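Local structure of copper-transporting ATPase PAA1, chloroplastic (Arabidopsis thaliana, 5LBD) at residues N81-V86 with G119-L124; V29-A34 with A52-C57; K61-T66 with V76-N81. The protein pumps monovalent copper across the chloroplast envelope at the cost of ATP, and is represented here by its nucleotide-binding N-domain. The protein carries 2 engineered substitutions. All coordinates share one frame; numbering follows the deposited sequence.

In the fold
All three contacts belong to the N-domain of this P1B-type ATPase, an antiparallel six-stranded sheet with helices packed on it. Along the chain interaction 2 closes first, then interaction 3, then interaction 1. Interactions 1 and 3 have centres about 11 Å apart and share N81, where strand 74-79 turns into its sheet neighbour 82-87. Interaction 2 lies about 16 Å from interaction 1 and 14 Å from interaction 3, centre to centre. Its helix 26-37 covers the sheet: L32 packs on K82, V84, V120 and V79, and A33 on V86. Together the contacts hold the sheet, its covering helix and the loop 53-67 in one compact nucleotide-binding domain.

Interaction 1 (N81-V86 with G119-L124); sequences NKRVTV and GVDNTL
R83 and D121 meet through both backbone and side chain where strand 82-87 runs beside the turn after strand 115-120. The amide N of R83 gives a nearly straight hydrogen bond to D121 OD1 at 2.9 Å (172° at the hydrogen), and reaches that oxygen from above the carboxylate plane. In return D121 N donates to R83 O at 2.8 Å. With CG beside its own backbone N (chi1 -71°), the D121 carboxylate is turned back toward the strand. It also borders the aliphatic part of K82, with D121 OD2 3.9 Å from K82 CG.

Further along, G119 and T85 form an antiparallel hydrogen-bonded pair. T85 N donates to G119 O at 2.9 Å and G119 N to T85 O at 3.0 Å. T85 OG1 adds a weak bond from the same G119 N. V84 and V120 form the adjacent non-hydrogen-bonded pair. On their face of the sheet, K82 lies beside V120 and points the same way, CD 3.7 Å from V120 CG1.

The R83 guanidinium has D121 CA over one face, offset toward the rim. Water 2 sits at its edge, in plane, and accepts from NE at 2.8 Å. Water 1 donates to both R83 O and D121 O.

Farther out, H95 O receives a bond from R83 NH2, and K82 NZ is bonded to N80 O. The type II' turn V120-T123 places D121, and two backbone bonds between V120 and T123 close the beta hairpin of strands 115-120 and 123-130.

R83 NE and D121 OD1 stand 4.2 Å apart, without an N-H aimed at the oxygen. Their opposite charges may still attract, but the carboxylate is held by the R83 amide, with a weak bond from water 2. It therefore continues the strand pairing where the regular bridges stop.

Interaction 2 (V29-A34 with A52-C57); sequences VLMLAA and ARARNC
M31, a selenomethionine here, reaches from helix 26-37 across to the loop that follows helix 43-52. Its CB leaves the helix with CG anti to the carbonyl carbon (chi1 -67°). CG then passes 3.9 Å from A52 O. A near-anti chi2 (-166°) carries SE on toward the loop. SE meets two partners: A54 CB at 4.2 Å and C57 SG at 4.3 Å. These are apolar contacts, and no hydrogen bond crosses between the segments.

A52 fills the other half of the contact. Its CB points at the helix and touches residues one turn apart. It lies 4.0 Å from L30 CB and 3.3 Å from L30 O. Its closest carbon is A34 CB, at 3.4 Å, tighter than usual for two carbons. M31 and A52 have the nearest CA atoms of the two segments, 5.2 Å apart.

A type I turn from A54 to C57, with C57 N bonded to A54 O, brings A54 and C57 to the same selenium. M31 also touches M60 farther along the loop, while L30 packs on V10 and I128 of the sheet. This is plain apolar helix-to-loop packing on the surface side of helix 26-37, whose other side packs on the antiparallel sheet of the N-domain.

Interaction 3 (K61-T66 with V76-N81); sequences KAEDGT and VAIVNN
Hydrogen bonds tie E63 and T66 to I78 at both polar atoms of its backbone. E63 N donates to I78 O at 2.7 Å, nearly along the C=O axis (167°). In the T66 conformer described, I78 N donates to T66 OG1 at 3.1 Å in an almost straight bond (171°). That hydroxyl gives its own proton to E63 O at 2.8 Å. Chi1 of 67° places OG1 between the backbone N and the carbonyl carbon of T66, where it meets both partners. E63 O also takes T66 N, the bond that closes the type II turn E63-T66.

Van der Waals contacts surround this polar core. The extended E63 side chain crosses I78 obliquely and lays its carboxylate against the CG2 branch, with CD 3.4 Å away. T66 crosses I78 at about a right angle, CB and CG2 each 4.0 Å from CG1. A62 CB rests on A77 CB at 3.7 Å.

A CA-H...O contact from A62 CA to I78 O, at 3.1 Å, joins the amide of E63 on that oxygen.

Outside the pair, I78 leans on R83 of the next strand, and T66 O accepts from T68 OG1. The E63 amide holds the loop on the strand, and in this conformer the T66 hydroxyl, acceptor and donor at once, bridges strand and turn.

Interaction 1 (N81-V86 with G119-L124)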
# COMPACT_ATOMS: atom_id res chain seq x y z
N ASN A 81 -13.21 3.37 -5.89
CA ASN A 81 -14.28 2.72 -5.16
C ASN A 81 -13.81 1.57 -4.27
O ASN A 81 -14.63 0.76 -3.82
CB ASN A 81 -15.37 2.21 -6.10
CG ASN A 81 -16.13 3.32 -6.75
OD1 ASN A 81 -16.23 3.39 -7.97
ND2 ASN A 81 -16.67 4.21 -5.93
N LYS A 82 -12.51 1.49 -3.99
CA LYS A 82 -11.99 0.47 -3.09
C LYS A 82 -11.37 1.13 -1.88
O LYS A 82 -10.70 2.15 -2.00
CB LYS A 82 -10.95 -0.41 -3.80
CG LYS A 82 -11.53 -1.23 -4.92
CD LYS A 82 -10.43 -1.86 -5.74
CE LYS A 82 -9.85 -0.89 -6.76
NZ LYS A 82 -10.87 -0.53 -7.79
N ARG A 83 -11.53 0.50 -0.70
CA ARG A 83 -10.85 0.97 0.51
C ARG A 83 -9.44 0.39 0.52
O ARG A 83 -9.26 -0.81 0.77
CB ARG A 83 -11.60 0.54 1.77
CG ARG A 83 -13.08 0.83 1.75
CD ARG A 83 -13.78 0.52 3.11
NE ARG A 83 -13.78 -0.91 3.47
CZ ARG A 83 -12.84 -1.50 4.21
NH1 ARG A 83 -11.81 -0.79 4.69
NH2 ARG A 83 -12.94 -2.80 4.47
N VAL A 84 -8.44 1.23 0.29
CA VAL A 84 -7.06 0.79 0.13
C VAL A 84 -6.30 1.24 1.36
O VAL A 84 -6.25 2.44 1.66
CB VAL A 84 -6.42 1.34 -1.15
CG1 VAL A 84 -4.97 0.91 -1.23
CG2 VAL A 84 -7.17 0.86 -2.36
N THR A 85 -5.71 0.29 2.09
CA THR A 85 -4.93 0.58 3.28
C THR A 85 -3.46 0.31 3.00
O THR A 85 -3.11 -0.62 2.28
CB THR A 85 -5.36 -0.26 4.47
OG1 THR A 85 -5.34 -1.64 4.08
CG2 THR A 85 -6.75 0.14 4.89
N VAL A 86 -2.60 1.11 3.61
CA VAL A 86 -1.16 1.01 3.50
C VAL A 86 -0.60 1.18 4.90
O VAL A 86 -0.70 2.27 5.48
CB VAL A 86 -0.58 2.07 2.58
CG1 VAL A 86 0.87 1.87 2.45
CG2 VAL A 86 -1.25 2.05 1.20
N GLY A 119 -3.94 -3.52 2.14
CA GLY A 119 -5.27 -4.09 2.11
C GLY A 119 -6.10 -3.44 1.02
O GLY A 119 -5.96 -2.23 0.74
N VAL A 120 -7.00 -4.22 0.44
CA VAL A 120 -7.96 -3.73 -0.54
C VAL A 120 -9.31 -4.28 -0.14
O VAL A 120 -9.52 -5.50 -0.18
CB VAL A 120 -7.61 -4.13 -1.98
CG1 VAL A 120 -8.59 -3.51 -2.92
CG2 VAL A 120 -6.23 -3.63 -2.32
N ASP A 121 -10.19 -3.40 0.35
CA ASP A 121 -11.45 -3.82 0.95
C ASP A 121 -11.17 -4.87 2.03
O ASP A 121 -10.45 -4.58 2.99
CB ASP A 121 -12.42 -4.31 -0.14
CG ASP A 121 -12.94 -3.15 -1.02
OD1 ASP A 121 -13.05 -2.00 -0.52
OD2 ASP A 121 -13.26 -3.39 -2.21
N ASN A 122 -11.72 -6.09 1.93
CA ASN A 122 -11.51 -7.07 2.98
C ASN A 122 -10.40 -8.06 2.65
O ASN A 122 -10.30 -9.10 3.30
CB ASN A 122 -12.82 -7.78 3.28
CG ASN A 122 -13.77 -6.90 4.08
OD1 ASN A 122 -14.75 -6.39 3.55
ND2 ASN A 122 -13.48 -6.72 5.36
N THR A 123 -9.54 -7.73 1.70
CA THR A 123 -8.49 -8.64 1.24
C THR A 123 -7.12 -8.11 1.64
O THR A 123 -6.81 -6.93 1.45
CB THR A 123 -8.57 -8.82 -0.27
OG1 THR A 123 -9.82 -9.42 -0.59
CG2 THR A 123 -7.45 -9.71 -0.75
N LEU A 124 -6.29 -8.99 2.20
CA LEU A 124 -4.89 -8.65 2.39
C LEU A 124 -4.24 -8.90 1.05
O LEU A 124 -4.12 -10.04 0.61
CB LEU A 124 -4.26 -9.50 3.49
CG LEU A 124 -2.78 -9.37 3.75
CD1 LEU A 124 -2.44 -7.96 4.11
CD2 LEU A 124 -2.38 -10.31 4.89
O HOH W 1 -9.26 -2.14 3.60
O HOH W 2 -15.75 -1.64 1.56

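Interaction 2 (V29-A34 with A52-C57)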
# COMPACT_ATOMS: atom_id res chain seq x y z
N VAL A 29 -0.85 -3.34 -7.31
CA VAL A 29 -0.71 -3.07 -5.88
C VAL A 29 0.10 -1.80 -5.66
O VAL A 29 -0.28 -0.95 -4.84
CB VAL A 29 -0.06 -4.26 -5.16
CG1 VAL A 29 0.51 -3.85 -3.81
CG2 VAL A 29 -1.09 -5.35 -5.04
N LEU A 30 1.18 -1.64 -6.42
CA LEU A 30 1.98 -0.42 -6.31
C LEU A 30 1.17 0.81 -6.69
O LEU A 30 1.28 1.87 -6.04
CB LEU A 30 3.23 -0.50 -7.18
CG LEU A 30 4.33 -1.36 -6.61
CD1 LEU A 30 5.41 -1.50 -7.63
CD2 LEU A 30 4.91 -0.77 -5.34
N MSE A 31 0.40 0.73 -7.75
CA MSE A 31 -0.35 1.88 -8.20
C MSE A 31 -1.48 2.21 -7.21
O MSE A 31 -1.72 3.36 -6.95
CB MSE A 31 -0.85 1.63 -9.61
CG MSE A 31 0.32 1.57 -10.61
SE MSE A 31 -0.19 1.68 -12.46
CE MSE A 31 -1.50 0.39 -12.35
N LEU A 32 -2.13 1.21 -6.61
CA LEU A 32 -3.16 1.51 -5.63
C LEU A 32 -2.55 2.14 -4.39
O LEU A 32 -3.06 3.11 -3.84
CB LEU A 32 -3.89 0.22 -5.25
CG LEU A 32 -4.82 -0.39 -6.28
CD1 LEU A 32 -5.15 -1.81 -5.88
CD2 LEU A 32 -6.07 0.42 -6.44
N ALA A 33 -1.44 1.56 -3.92
CA ALA A 33 -0.80 2.13 -2.72
C ALA A 33 -0.29 3.54 -2.98
O ALA A 33 -0.43 4.44 -2.15
CB ALA A 33 0.33 1.23 -2.27
N ALA A 34 0.26 3.78 -4.17
CA ALA A 34 0.73 5.11 -4.49
C ALA A 34 -0.40 6.13 -4.51
O ALA A 34 -0.17 7.30 -4.21
CB ALA A 34 1.45 5.11 -5.82
N ALA A 52 5.92 3.42 -8.36
CA ALA A 52 4.63 3.23 -9.01
C ALA A 52 4.39 4.16 -10.19
O ALA A 52 3.39 3.99 -10.89
CB ALA A 52 3.51 3.42 -7.99
N ARG A 53 5.26 5.15 -10.41
CA ARG A 53 5.04 6.11 -11.48
C ARG A 53 4.82 5.38 -12.80
O ARG A 53 5.54 4.43 -13.12
CB ARG A 53 6.25 7.04 -11.63
CG ARG A 53 6.47 8.01 -10.52
CD ARG A 53 7.84 8.68 -10.62
NE ARG A 53 8.97 7.75 -10.40
CZ ARG A 53 9.90 7.43 -11.29
NH1 ARG A 53 9.86 7.93 -12.53
NH2 ARG A 53 10.88 6.59 -10.95
N ALA A 54 3.82 5.80 -13.55
CA ALA A 54 3.49 5.15 -14.82
C ALA A 54 3.04 6.25 -15.76
O ALA A 54 1.86 6.58 -15.80
CB ALA A 54 2.42 4.09 -14.66
N ARG A 55 3.98 6.81 -16.52
CA ARG A 55 3.62 7.96 -17.34
C ARG A 55 2.63 7.56 -18.42
O ARG A 55 1.91 8.42 -18.95
CB ARG A 55 4.88 8.57 -17.94
CG ARG A 55 5.43 7.81 -19.13
CD ARG A 55 6.82 8.27 -19.48
NE ARG A 55 7.79 7.81 -18.49
CZ ARG A 55 9.07 8.17 -18.48
NH1 ARG A 55 9.87 7.72 -17.55
NH2 ARG A 55 9.52 9.01 -19.40
N ASN A 56 2.52 6.27 -18.71
CA ASN A 56 1.69 5.75 -19.79
C ASN A 56 0.31 5.30 -19.32
O ASN A 56 -0.46 4.80 -20.14
CB ASN A 56 2.43 4.58 -20.44
CG ASN A 56 2.83 3.49 -19.43
OD1 ASN A 56 3.60 3.72 -18.47
ND2 ASN A 56 2.29 2.29 -19.64
N CYS A 57 -0.04 5.46 -18.04
CA CYS A 57 -1.27 4.91 -17.49
C CYS A 57 -2.17 6.03 -16.99
O CYS A 57 -1.70 7.02 -16.43
CB CYS A 57 -1.01 3.96 -16.32
SG CYS A 57 -0.31 2.36 -16.75

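Interaction 3 (K61-T66 with V76-N81)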
# COMPACT_ATOMS: atom_id res chain seq x y z
N LYS A 61 -6.70 7.76 -8.75
CA LYS A 61 -6.62 8.76 -7.71
C LYS A 61 -7.52 8.40 -6.54
O LYS A 61 -8.59 7.80 -6.70
CB LYS A 61 -7.00 10.15 -8.24
CG LYS A 61 -5.80 11.03 -8.61
CD LYS A 61 -6.21 12.46 -9.04
CE LYS A 61 -6.68 12.51 -10.49
NZ LYS A 61 -6.65 13.90 -11.10
N ALA A 62 -7.07 8.79 -5.36
CA ALA A 62 -7.91 8.73 -4.18
C ALA A 62 -9.08 9.70 -4.33
O ALA A 62 -8.95 10.78 -4.91
CB ALA A 62 -7.08 9.08 -2.94
N GLU A 63 -10.20 9.30 -3.77
CA GLU A 63 -11.36 10.21 -3.76
C GLU A 63 -11.05 11.40 -2.88
O GLU A 63 -10.51 11.27 -1.82
CB GLU A 63 -12.69 9.55 -3.33
CG GLU A 63 -13.16 8.45 -4.22
CD GLU A 63 -14.51 7.83 -3.78
OE1 GLU A 63 -15.08 7.03 -4.54
OE2 GLU A 63 -14.97 8.15 -2.66
N ASP A 64 -11.48 12.57 -3.31
CA ASP A 64 -11.22 13.78 -2.55
C ASP A 64 -11.76 13.67 -1.14
O ASP A 64 -12.90 13.22 -0.93
CB ASP A 64 -11.84 14.99 -3.25
CG ASP A 64 -11.35 15.15 -4.67
OD1 ASP A 64 -10.30 14.56 -5.02
OD2 ASP A 64 -12.02 15.89 -5.44
N GLY A 65 -10.94 14.03 -0.17
CA GLY A 65 -11.35 14.06 1.21
C GLY A 65 -11.37 12.72 1.93
O GLY A 65 -11.76 12.69 3.10
N THR A 66 -10.98 11.62 1.29
CA THR A 66 -11.02 10.31 1.94
C THR A 66 -9.69 9.88 2.53
O THR A 66 -9.65 8.88 3.24
CB THR A 66 -11.48 9.22 0.96
OG1 THR A 66 -10.49 9.03 -0.06
CG2 THR A 66 -12.83 9.58 0.34
N VAL A 76 -5.15 5.25 4.76
CA VAL A 76 -6.25 4.67 4.00
C VAL A 76 -6.86 5.75 3.12
O VAL A 76 -6.87 6.94 3.48
CB VAL A 76 -7.30 4.04 4.96
CG1 VAL A 76 -7.80 5.05 5.93
CG2 VAL A 76 -8.46 3.39 4.18
N ALA A 77 -7.36 5.36 1.95
CA ALA A 77 -8.14 6.25 1.11
C ALA A 77 -9.04 5.37 0.27
O ALA A 77 -8.86 4.15 0.21
CB ALA A 77 -7.25 7.16 0.25
N ILE A 78 -10.01 5.97 -0.37
CA ILE A 78 -10.81 5.28 -1.36
C ILE A 78 -10.16 5.52 -2.71
O ILE A 78 -10.00 6.66 -3.13
CB ILE A 78 -12.26 5.75 -1.36
CG1 ILE A 78 -12.86 5.60 0.03
CG2 ILE A 78 -13.10 5.01 -2.41
CD1 ILE A 78 -12.93 4.19 0.52
N VAL A 79 -9.83 4.43 -3.39
CA VAL A 79 -9.23 4.52 -4.72
C VAL A 79 -10.10 3.71 -5.65
O VAL A 79 -10.28 2.50 -5.43
CB VAL A 79 -7.79 4.01 -4.71
CG1 VAL A 79 -7.15 4.16 -6.09
CG2 VAL A 79 -6.99 4.74 -3.70
N ASN A 80 -10.65 4.36 -6.67
CA ASN A 80 -11.55 3.72 -7.61
C ASN A 80 -12.53 2.80 -6.89
O ASN A 80 -12.65 1.62 -7.18
CB ASN A 80 -10.77 2.96 -8.68
CG ASN A 80 -9.99 3.90 -9.62
OD1 ASN A 80 -10.23 5.11 -9.65
ND2 ASN A 80 -9.06 3.33 -10.39
N ASN A 81 -13.21 3.37 -5.89
CA ASN A 81 -14.28 2.72 -5.16
C ASN A 81 -13.81 1.57 -4.27
O ASN A 81 -14.63 0.76 -3.82
CB ASN A 81 -15.37 2.21 -6.10
CG ASN A 81 -16.13 3.32 -6.75
OD1 ASN A 81 -16.23 3.39 -7.97
ND2 ASN A 81 -16.67 4.21 -5.93